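Arginase, mitochondrial from Medicago truncatula hydrolyses L-arginine to urea and L-ornithine, and agmatine to urea and putrescine, as a manganese-dependent homohexameric enzyme. Local coordinates of one contact, PDB 6VSS (chain A, 1.93 Å), residues Leu189-Glu194 and Phe204-Glu209, beside the matching contact of the related arginase 1, mitochondrial from Arabidopsis thaliana, PDB 6VSU (chain B, 2.25 Å), residues Ile169-Glu174 and Phe184-Glu189. Structure 2 is superposed on structure 1 by the backbone atoms of these residues (RMSD 0.49 Å); each is numbered along its deposited sequence.

Structure 1 (6VSS); sequences LYHDFE and FARIME.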
loop_
_atom_site.group_PDB
_atom_site.type_symbol
_atom_site.label_atom_id
_atom_site.label_comp_id
_atom_site.label_asym_id
_atom_site.label_seq_id
_atom_site.Cartn_x
_atom_site.Cartn_y
_atom_site.Cartn_z
ATOM N N LEU A 189 7.027 -18.868 26.849
ATOM C CA LEU A 189 7.364 -19.575 28.116
ATOM C C LEU A 189 8.505 -18.897 28.891
ATOM O O LEU A 189 8.964 -19.506 29.845
ATOM C CB LEU A 189 7.728 -21.011 27.750
ATOM C CG LEU A 189 6.521 -21.933 27.627
ATOM C CD1 LEU A 189 6.884 -23.216 26.883
ATOM C CD2 LEU A 189 5.959 -22.264 29.010
ATOM N N TYR A 190 8.927 -17.681 28.531
ATOM C CA TYR A 190 9.963 -16.930 29.286
ATOM C C TYR A 190 9.603 -16.819 30.773
ATOM O O TYR A 190 8.453 -16.463 31.095
ATOM C CB TYR A 190 10.057 -15.492 28.809
ATOM C CG TYR A 190 10.823 -15.324 27.537
ATOM C CD1 TYR A 190 12.192 -15.096 27.551
ATOM C CD2 TYR A 190 10.163 -15.376 26.319
ATOM C CE1 TYR A 190 12.877 -14.891 26.365
ATOM C CE2 TYR A 190 10.833 -15.167 25.126
ATOM C CZ TYR A 190 12.195 -14.943 25.155
ATOM O OH TYR A 190 12.846 -14.792 23.965
ATOM N N HIS A 191 10.563 -17.041 31.668
ATOM C CA HIS A 191 10.332 -16.849 33.126
ATOM C C HIS A 191 10.252 -15.348 33.395
ATOM O O HIS A 191 9.451 -14.953 34.239
ATOM C CB HIS A 191 11.418 -17.501 33.983
ATOM C CG HIS A 191 11.265 -17.208 35.439
ATOM N ND1 HIS A 191 10.127 -17.567 36.157
ATOM C CD2 HIS A 191 12.090 -16.601 36.314
ATOM C CE1 HIS A 191 10.271 -17.207 37.408
ATOM N NE2 HIS A 191 11.464 -16.606 37.529
ATOM N N ASP A 192 11.005 -14.552 32.633
ATOM C CA ASP A 192 11.331 -13.140 32.976
ATOM C C ASP A 192 11.723 -12.413 31.686
ATOM O O ASP A 192 12.879 -12.464 31.273
ATOM C CB ASP A 192 12.411 -13.107 34.064
ATOM C CG ASP A 192 12.808 -11.735 34.572
ATOM O OD1 ASP A 192 12.161 -10.731 34.191
ATOM O OD2 ASP A 192 13.752 -11.688 35.371
ATOM N N PHE A 193 10.752 -11.750 31.082
ATOM C CA PHE A 193 10.891 -10.884 29.891
ATOM C C PHE A 193 10.784 -9.425 30.355
ATOM O O PHE A 193 9.628 -8.966 30.610
ATOM C CB PHE A 193 9.814 -11.233 28.855
ATOM C CG PHE A 193 10.100 -10.648 27.497
ATOM C CD1 PHE A 193 9.802 -9.327 27.221
ATOM C CD2 PHE A 193 10.738 -11.392 26.528
ATOM C CE1 PHE A 193 10.117 -8.783 25.984
ATOM C CE2 PHE A 193 11.047 -10.846 25.285
ATOM C CZ PHE A 193 10.739 -9.546 25.017
ATOM N N GLU A 194 11.946 -8.756 30.484
ATOM C CA GLU A 194 12.126 -7.300 30.761
ATOM C C GLU A 194 11.450 -6.948 32.098
ATOM O O GLU A 194 10.798 -5.897 32.162
ATOM C CB GLU A 194 11.582 -6.482 29.581
ATOM C CG GLU A 194 12.266 -6.761 28.249
ATOM C CD GLU A 194 11.866 -5.851 27.086
ATOM O OE1 GLU A 194 11.301 -4.778 27.355
ATOM O OE2 GLU A 194 12.131 -6.193 25.907
ATOM N N PHE A 204 2.475 -18.495 29.181
ATOM C CA PHE A 204 2.443 -19.958 29.415
ATOM C C PHE A 204 3.390 -20.326 30.572
ATOM O O PHE A 204 3.174 -21.363 31.151
ATOM C CB PHE A 204 2.678 -20.726 28.123
ATOM C CG PHE A 204 1.503 -20.573 27.195
ATOM C CD1 PHE A 204 0.320 -21.249 27.444
ATOM C CD2 PHE A 204 1.537 -19.647 26.164
ATOM C CE1 PHE A 204 -0.774 -21.073 26.607
ATOM C CE2 PHE A 204 0.423 -19.437 25.359
ATOM C CZ PHE A 204 -0.718 -20.168 25.565
ATOM N N ALA A 205 4.405 -19.518 30.889
ATOM C CA ALA A 205 5.177 -19.715 32.141
ATOM C C ALA A 205 4.226 -19.489 33.325
ATOM O O ALA A 205 4.177 -20.346 34.195
ATOM C CB ALA A 205 6.383 -18.811 32.164
ATOM N N ARG A 206 3.427 -18.417 33.308
ATOM C CA ARG A 206 2.440 -18.137 34.385
ATOM C C ARG A 206 1.516 -19.351 34.515
ATOM O O ARG A 206 1.323 -19.885 35.639
ATOM C CB ARG A 206 1.685 -16.846 34.069
ATOM C CG ARG A 206 2.574 -15.622 33.876
ATOM C CD ARG A 206 3.327 -15.189 35.121
ATOM N NE ARG A 206 4.669 -15.767 35.230
ATOM C CZ ARG A 206 5.775 -15.332 34.620
ATOM N NH1 ARG A 206 5.767 -14.290 33.799
ATOM N NH2 ARG A 206 6.908 -15.989 34.812
ATOM N N ILE A 207 1.005 -19.831 33.387
ATOM C CA ILE A 207 -0.058 -20.872 33.378
ATOM C C ILE A 207 0.566 -22.113 33.986
ATOM O O ILE A 207 0.043 -22.594 34.990
ATOM C CB ILE A 207 -0.620 -21.087 31.961
ATOM C CG1 ILE A 207 -1.552 -19.952 31.536
ATOM C CG2 ILE A 207 -1.280 -22.433 31.834
ATOM C CD1 ILE A 207 -1.749 -19.850 30.013
ATOM N N MET A 208 1.665 -22.575 33.394
ATOM C CA MET A 208 2.393 -23.774 33.842
ATOM C C MET A 208 2.820 -23.607 35.318
ATOM O O MET A 208 2.586 -24.530 36.084
ATOM C CB MET A 208 3.614 -24.041 32.957
ATOM C CG MET A 208 3.293 -24.523 31.537
ATOM S SD MET A 208 1.764 -25.484 31.283
ATOM C CE MET A 208 2.472 -27.127 31.431
ATOM N N GLU A 209 3.408 -22.475 35.715
ATOM C CA GLU A 209 3.784 -22.223 37.129
ATOM C C GLU A 209 2.579 -22.507 38.017
ATOM O O GLU A 209 2.803 -23.044 39.075
ATOM C CB GLU A 209 4.204 -20.775 37.401
ATOM C CG GLU A 209 5.548 -20.421 36.826
ATOM C CD GLU A 209 5.791 -18.956 36.512
ATOM O OE1 GLU A 209 6.842 -18.666 35.898
ATOM O OE2 GLU A 209 4.954 -18.101 36.903
#
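From helix 203-209, R206 NH2 donates to H191 O in the loop after strand 178-183, 2.8 Å away and near the guanidinium plane. The same group holds E209 side-on, NE to OE2 and NH2 to OE1, both at 2.9 Å. A chi1 of 175° swings the H191 ring away from its own backbone N; at the ring edge ND1 meets E209 OE1 in a weak 3.5 Å bond and lies 3.8 Å from R206 NH2. L189 lays CD2 alongside F204, 3.7 Å from CB, while A205 CB touches O of L189 and, at 3.3 Å, O of Y190. The Y190 ring carries F193 on one face. Further out, Y197 O takes R206 NH1, and S202 and Q231 bond the carbonyls of Y190 and L189. This joins L-ornithine-binding L189 and Y190 to a helix whose F204 packs beside manganese ligands H160 and D188.

Structure 2 (6VSU); sequences IYDCFE and FARIME. With ORN (L-ornithine), chain C.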
loop_
_atom_site.group_PDB
_atom_site.type_symbol
_atom_site.label_atom_id
_atom_site.label_comp_id
_atom_site.label_asym_id
_atom_site.label_seq_id
_atom_site.Cartn_x
_atom_site.Cartn_y
_atom_site.Cartn_z
ATOM N N ILE B 169 7.085 -18.291 26.980
ATOM C CA ILE B 169 7.340 -19.119 28.178
ATOM C C ILE B 169 8.636 -18.715 28.871
ATOM O O ILE B 169 9.140 -19.485 29.758
ATOM C CB ILE B 169 7.262 -20.562 27.707
ATOM C CG1 ILE B 169 6.791 -21.422 28.864
ATOM C CG2 ILE B 169 8.550 -21.076 27.088
ATOM C CD1 ILE B 169 6.506 -22.844 28.434
ATOM N N TYR B 170 9.150 -17.532 28.536
ATOM C CA TYR B 170 10.252 -16.900 29.277
ATOM C C TYR B 170 9.754 -16.721 30.722
ATOM O O TYR B 170 8.590 -16.466 30.984
ATOM C CB TYR B 170 10.609 -15.514 28.746
ATOM C CG TYR B 170 11.190 -15.401 27.364
ATOM C CD1 TYR B 170 12.558 -15.471 27.167
ATOM C CD2 TYR B 170 10.396 -15.115 26.268
ATOM C CE1 TYR B 170 13.134 -15.264 25.923
ATOM C CE2 TYR B 170 10.956 -14.945 25.011
ATOM C CZ TYR B 170 12.327 -15.013 24.823
ATOM O OH TYR B 170 12.922 -14.831 23.590
ATOM N N ASP B 171 10.658 -16.943 31.645
ATOM C CA ASP B 171 10.406 -16.762 33.079
ATOM C C ASP B 171 9.878 -15.339 33.325
ATOM O O ASP B 171 8.866 -15.174 34.036
ATOM C CB ASP B 171 11.686 -17.049 33.860
ATOM C CG ASP B 171 11.458 -16.804 35.330
ATOM O OD1 ASP B 171 10.474 -17.357 35.862
ATOM O OD2 ASP B 171 12.182 -15.984 35.878
ATOM N N CYS B 172 10.558 -14.339 32.784
ATOM C CA CYS B 172 10.328 -12.919 33.147
ATOM C C CYS B 172 10.911 -12.008 32.061
ATOM O O CYS B 172 11.992 -11.431 32.323
ATOM C CB CYS B 172 11.025 -12.594 34.466
ATOM S SG CYS B 172 10.301 -11.126 35.219
ATOM N N PHE B 173 10.261 -11.961 30.895
ATOM C CA PHE B 173 10.716 -11.175 29.724
ATOM C C PHE B 173 10.849 -9.695 30.095
ATOM O O PHE B 173 9.863 -9.050 30.457
ATOM C CB PHE B 173 9.763 -11.309 28.544
ATOM C CG PHE B 173 10.450 -10.973 27.251
ATOM C CD1 PHE B 173 11.473 -11.789 26.779
ATOM C CD2 PHE B 173 10.115 -9.825 26.545
ATOM C CE1 PHE B 173 12.145 -11.470 25.602
ATOM C CE2 PHE B 173 10.809 -9.498 25.382
ATOM C CZ PHE B 173 11.839 -10.304 24.922
ATOM N N GLU B 174 12.085 -9.216 30.075
ATOM C CA GLU B 174 12.488 -7.822 30.345
ATOM C C GLU B 174 12.041 -7.372 31.739
ATOM O O GLU B 174 11.742 -6.189 31.898
ATOM C CB GLU B 174 11.984 -6.968 29.178
ATOM C CG GLU B 174 12.778 -7.178 27.882
ATOM C CD GLU B 174 12.209 -6.542 26.600
ATOM O OE1 GLU B 174 13.020 -6.115 25.710
ATOM O OE2 GLU B 174 10.966 -6.465 26.471
ATOM N N PHE B 184 2.560 -18.167 29.411
ATOM C CA PHE B 184 2.443 -19.655 29.465
ATOM C C PHE B 184 3.389 -20.211 30.539
ATOM O O PHE B 184 3.108 -21.250 31.074
ATOM C CB PHE B 184 2.586 -20.246 28.060
ATOM C CG PHE B 184 1.327 -20.007 27.282
ATOM C CD1 PHE B 184 1.127 -18.802 26.650
ATOM C CD2 PHE B 184 0.302 -20.941 27.288
ATOM C CE1 PHE B 184 -0.080 -18.540 26.019
ATOM C CE2 PHE B 184 -0.906 -20.684 26.670
ATOM C CZ PHE B 184 -1.085 -19.474 26.037
ATOM N N ALA B 185 4.427 -19.485 30.920
ATOM C CA ALA B 185 5.214 -19.794 32.121
ATOM C C ALA B 185 4.322 -19.555 33.347
ATOM O O ALA B 185 4.173 -20.450 34.190
ATOM C CB ALA B 185 6.498 -18.987 32.132
ATOM N N ARG B 186 3.645 -18.428 33.412
ATOM C CA ARG B 186 2.713 -18.176 34.528
ATOM C C ARG B 186 1.705 -19.331 34.604
ATOM O O ARG B 186 1.430 -19.818 35.722
ATOM C CB ARG B 186 2.014 -16.820 34.415
ATOM C CG ARG B 186 2.953 -15.612 34.454
ATOM C CD ARG B 186 3.674 -15.328 35.762
ATOM N NE ARG B 186 4.862 -16.158 35.894
ATOM C CZ ARG B 186 6.057 -15.879 35.334
ATOM N NH1 ARG B 186 6.225 -14.783 34.591
ATOM N NH2 ARG B 186 7.072 -16.721 35.489
ATOM N N ILE B 187 1.145 -19.736 33.481
ATOM C CA ILE B 187 0.082 -20.774 33.469
ATOM C C ILE B 187 0.676 -22.126 33.928
ATOM O O ILE B 187 0.006 -22.837 34.702
ATOM C CB ILE B 187 -0.577 -20.836 32.076
ATOM C CG1 ILE B 187 -1.529 -19.670 31.805
ATOM C CG2 ILE B 187 -1.286 -22.160 31.874
ATOM C CD1 ILE B 187 -1.943 -19.585 30.327
ATOM N N MET B 188 1.862 -22.502 33.446
ATOM C CA MET B 188 2.418 -23.827 33.793
ATOM C C MET B 188 2.851 -23.793 35.268
ATOM O O MET B 188 2.634 -24.804 35.937
ATOM C CB MET B 188 3.540 -24.266 32.854
ATOM C CG MET B 188 3.124 -24.546 31.397
ATOM S SD MET B 188 1.605 -25.552 31.154
ATOM C CE MET B 188 2.336 -27.141 31.527
ATOM N N GLU B 189 3.336 -22.674 35.823
ATOM C CA GLU B 189 3.702 -22.577 37.270
ATOM C C GLU B 189 2.456 -22.752 38.174
ATOM O O GLU B 189 2.599 -23.225 39.300
ATOM C CB GLU B 189 4.284 -21.220 37.636
ATOM C CG GLU B 189 5.690 -21.039 37.154
ATOM C CD GLU B 189 6.126 -19.583 36.991
ATOM O OE1 GLU B 189 5.349 -18.664 37.326
ATOM O OE2 GLU B 189 7.280 -19.376 36.583
HETATM N N ORN C . 11.078 -10.875 20.793
HETATM C CA ORN C . 10.080 -11.681 21.538
HETATM C CB ORN C . 8.742 -11.662 20.801
HETATM C CG ORN C . 7.545 -12.044 21.652
HETATM C CD ORN C . 6.242 -11.991 20.877
HETATM N NE ORN C . 5.131 -12.732 21.469
HETATM C C ORN C . 10.578 -13.124 21.688
HETATM O O ORN C . 11.783 -13.334 21.551
HETATM O OXT ORN C . 9.733 -13.977 21.946
HETATM O O HOH W 1 9.390 -19.802 34.901
HETATM O O HOH W 2 9.635 -17.733 38.452
#
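R186 grips D171 O end-on, NH1 donating at 2.7 Å and NH2 at 2.8 Å, both in the guanidinium plane. It also holds E189 side-on, NE to OE1 and NH2 to OE2, both at 2.9 Å. D171 carries its carboxylate opposite its own backbone N (chi1 177°), OD1 forming a salt bridge with R186 NH2 at 3.5 Å and lying near E189 OE2; two waters, one weakly bound to E189, link these carboxylates and probably ease their repulsion. I169 brings CG1 to 4.4 Å from F184 CB and 4.1 Å from A185 CB, which also touches O of I169 and Y170. The Y170 ring carries F173 on one face, and Y170 OH donates to O of L-ornithine at 2.8 Å. Further out, K177 O takes R186 NH1, and S182 and Q211 bond the carbonyls of Y170 and I169. F184 packs beside manganese ligands H140 and D168.

Comparison
The arginine link to the loop carbonyl is kept, R206(A) to H191(A) O and R186(B) to D171(B) O, as is the salt bridge of R206(A) with E209(A) and of R186(B) with E189(B). What changes is the group beside it. ND1 of H191(A) and OD1 of D171(B) lie 0.5 Å apart after superposition, with chi1 175° against 177°, but a ring nitrogen is exchanged for a carboxylate oxygen. D171(B) forms a salt bridge with R186(B), where H191(A) ND1 and R206(A) NH2 make a close polar pair. Water 2 is modelled 1.3 Å apart from the place of CE1 of H191(A) after superposition. D171(B) adds a second acid near R186(B), which probably offsets part of the charge.

L-ornithine is modelled only in structure 2, bonded to Y170(B); the side chain of Y190(A) keeps the same place.

In the packing, CD2 of L189(A) and CD1 of I169(B) fall 1.0 Å apart, and contact with F204(A)/F184(B) and A205(A)/A185(B) persists; CD1 of L189(A) and CG2 of I169(B) lack counterparts. The ring of F173(B) is shifted within its rotamer, CZ near CE2 of F193(A), and still touches the tyrosine. At D192(A)/C172(B), whose carboxylate and SG lack counterparts, the CA atoms stand 1.0 Å and the carbonyl O atoms 1.7 Å apart.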